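Local coordinates for putative bacteriocin (Brevibacillus laterosporus, PDB 4OZK), which probably kills competing bacteria as a broad-spectrum, leaderless class IId bacteriocin built on a disulfide-stapled, defensin-like module, at residues 29-34 / 39-44. Numbering follows the deposited sequence.
Sequences VYAICM and VYCRTE
V29 pairs with R42 and A31 with V39 as hydrogen-bonded antiparallel pairs, and since V29 O accepts from C41 N (2.8 Å) while V29 N donates to R42 O (2.9 Å), C41 and R42 together stand opposite V29, a classic beta bulge. Both bonds are nearly straight, within 13° of linear at the hydrogen. Y30 and Y40, a non-hydrogen-bonded pair, share one face. The Y30 ring leans across to the neighbouring strand: Y40 CA lies over its face, 4.0 Å from the centroid, a CH-pi contact, and Y30 CE1 reaches Y40 CB at 3.6 Å. With Y40 CG anti to its backbone N (chi1 177°), the second ring runs along its own strand toward T43, so the rings, slid apart, barely overlap although only 27° from parallel; Y40 OH and T43 OG1 share a hydrogen bond. On the other face, A31 CB meets C41 SG at 3.6 Å and V39 CG2 at 3.8 Å, and V39 CG1 touches C33 SG. The disulfides C33–C4 and C41–C2 bring the N-terminal segment against this face, tying it to both strands of this defensin-like peptide's hairpin. V29 and A31 touch W11 of strand 8-19, which flanks the central strand 24-33 across from strand 38-48.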
loop_
_atom_site.group_PDB
_atom_site.type_symbol
_atom_site.label_atom_id
_atom_site.label_comp_id
_atom_site.label_asym_id
_atom_site.label_seq_id
_atom_site.Cartn_x
_atom_site.Cartn_y
_atom_site.Cartn_z
ATOM N N VAL A 29 0.295 -0.560 0.378
ATOM C CA VAL A 29 -0.972 -1.101 -0.121
ATOM C C VAL A 29 -1.914 0.023 -0.542
ATOM O O VAL A 29 -2.210 0.942 0.236
ATOM C CB VAL A 29 -1.667 -1.997 0.912
ATOM C CG1 VAL A 29 -2.967 -2.523 0.336
ATOM C CG2 VAL A 29 -0.759 -3.148 1.298
ATOM N N TYR A 30 -2.371 -0.050 -1.787
ATOM C CA TYR A 30 -3.209 0.997 -2.354
ATOM C C TYR A 30 -4.581 0.438 -2.702
ATOM O O TYR A 30 -4.685 -0.611 -3.340
ATOM C CB TYR A 30 -2.552 1.554 -3.622
ATOM C CG TYR A 30 -1.474 2.587 -3.375
ATOM C CD1 TYR A 30 -1.786 3.945 -3.348
ATOM C CD2 TYR A 30 -0.146 2.210 -3.177
ATOM C CE1 TYR A 30 -0.810 4.903 -3.131
ATOM C CE2 TYR A 30 0.843 3.164 -2.952
ATOM C CZ TYR A 30 0.499 4.505 -2.930
ATOM O OH TYR A 30 1.466 5.461 -2.714
ATOM N N ALA A 31 -5.642 1.117 -2.285
ATOM C CA ALA A 31 -6.957 0.748 -2.798
ATOM C C ALA A 31 -7.193 1.532 -4.081
ATOM O O ALA A 31 -6.733 2.673 -4.214
ATOM C CB ALA A 31 -8.057 1.026 -1.774
ATOM N N ILE A 32 -7.873 0.914 -5.043
ATOM C CA ILE A 32 -8.298 1.627 -6.243
ATOM C C ILE A 32 -9.729 2.122 -6.010
ATOM O O ILE A 32 -10.597 1.349 -5.579
ATOM C CB ILE A 32 -8.208 0.726 -7.500
ATOM C CG1 ILE A 32 -6.778 0.172 -7.659
ATOM C CG2 ILE A 32 -8.664 1.492 -8.763
ATOM C CD1 ILE A 32 -6.620 -0.878 -8.784
ATOM N N CYS A 33 -9.974 3.407 -6.258
ATOM C CA CYS A 33 -11.308 3.981 -6.034
ATOM C C CYS A 33 -12.175 3.878 -7.284
ATOM O O CYS A 33 -11.648 3.818 -8.406
ATOM C CB CYS A 33 -11.214 5.444 -5.589
ATOM S SG CYS A 33 -10.367 5.694 -4.010
ATOM N N MET A 34 -13.497 3.844 -7.092
ATOM C CA MET A 34 -14.439 3.805 -8.213
ATOM C C MET A 34 -14.183 4.934 -9.190
ATOM O O MET A 34 -14.347 4.770 -10.404
ATOM C CB MET A 34 -15.881 3.943 -7.726
ATOM C CG MET A 34 -16.530 2.675 -7.248
ATOM S SD MET A 34 -18.295 2.746 -7.626
ATOM C CE MET A 34 -18.643 4.448 -7.222
ATOM N N VAL A 39 -5.645 5.233 -3.338
ATOM C CA VAL A 39 -5.411 5.787 -2.014
ATOM C C VAL A 39 -4.456 4.863 -1.275
ATOM O O VAL A 39 -4.588 3.635 -1.335
ATOM C CB VAL A 39 -6.736 6.027 -1.231
ATOM C CG1 VAL A 39 -7.553 7.129 -1.900
ATOM C CG2 VAL A 39 -7.562 4.763 -1.167
ATOM N N TYR A 40 -3.474 5.464 -0.610
ATOM C CA TYR A 40 -2.463 4.737 0.151
ATOM C C TYR A 40 -3.121 4.333 1.469
ATOM O O TYR A 40 -3.521 5.200 2.246
ATOM C CB TYR A 40 -1.258 5.673 0.329
ATOM C CG TYR A 40 -0.077 5.175 1.150
ATOM C CD1 TYR A 40 0.025 3.855 1.575
ATOM C CD2 TYR A 40 0.932 6.060 1.513
ATOM C CE1 TYR A 40 1.109 3.429 2.350
ATOM C CE2 TYR A 40 2.009 5.656 2.276
ATOM C CZ TYR A 40 2.091 4.345 2.698
ATOM O OH TYR A 40 3.170 3.957 3.458
ATOM N N CYS A 41 -3.273 3.020 1.699
ATOM C CA CYS A 41 -4.038 2.515 2.862
ATOM C C CYS A 41 -3.202 2.072 4.049
ATOM O O CYS A 41 -3.527 2.380 5.200
ATOM C CB CYS A 41 -4.931 1.331 2.475
ATOM S SG CYS A 41 -6.171 1.710 1.266
ATOM N N ARG A 42 -2.156 1.297 3.768
ATOM C CA ARG A 42 -1.239 0.866 4.812
ATOM C C ARG A 42 0.147 0.581 4.263
ATOM O O ARG A 42 0.362 0.479 3.045
ATOM C CB ARG A 42 -1.768 -0.376 5.541
ATOM C CG ARG A 42 -1.695 -1.661 4.720
ATOM C CD ARG A 42 -1.993 -2.876 5.583
ATOM N NE ARG A 42 -3.386 -2.887 6.029
ATOM C CZ ARG A 42 -3.876 -3.711 6.952
ATOM N NH1 ARG A 42 -3.083 -4.596 7.541
ATOM N NH2 ARG A 42 -5.159 -3.646 7.291
ATOM N N THR A 43 1.089 0.468 5.193
ATOM C CA THR A 43 2.419 -0.014 4.884
ATOM C C THR A 43 2.444 -1.453 5.349
ATOM O O THR A 43 2.161 -1.740 6.517
ATOM C CB THR A 43 3.495 0.764 5.657
ATOM O OG1 THR A 43 3.349 2.177 5.417
ATOM C CG2 THR A 43 4.874 0.295 5.231
ATOM N N GLU A 44 2.750 -2.368 4.435
ATOM C CA GLU A 44 2.894 -3.767 4.809
ATOM C C GLU A 44 4.368 -4.097 5.024
ATOM O O GLU A 44 5.212 -3.799 4.173
ATOM C CB GLU A 44 2.274 -4.680 3.745
ATOM C CG GLU A 44 2.454 -6.157 4.027
ATOM C CD GLU A 44 1.613 -7.033 3.116
ATOM O OE1 GLU A 44 1.509 -8.254 3.411
ATOM O OE2 GLU A 44 1.064 -6.505 2.114
#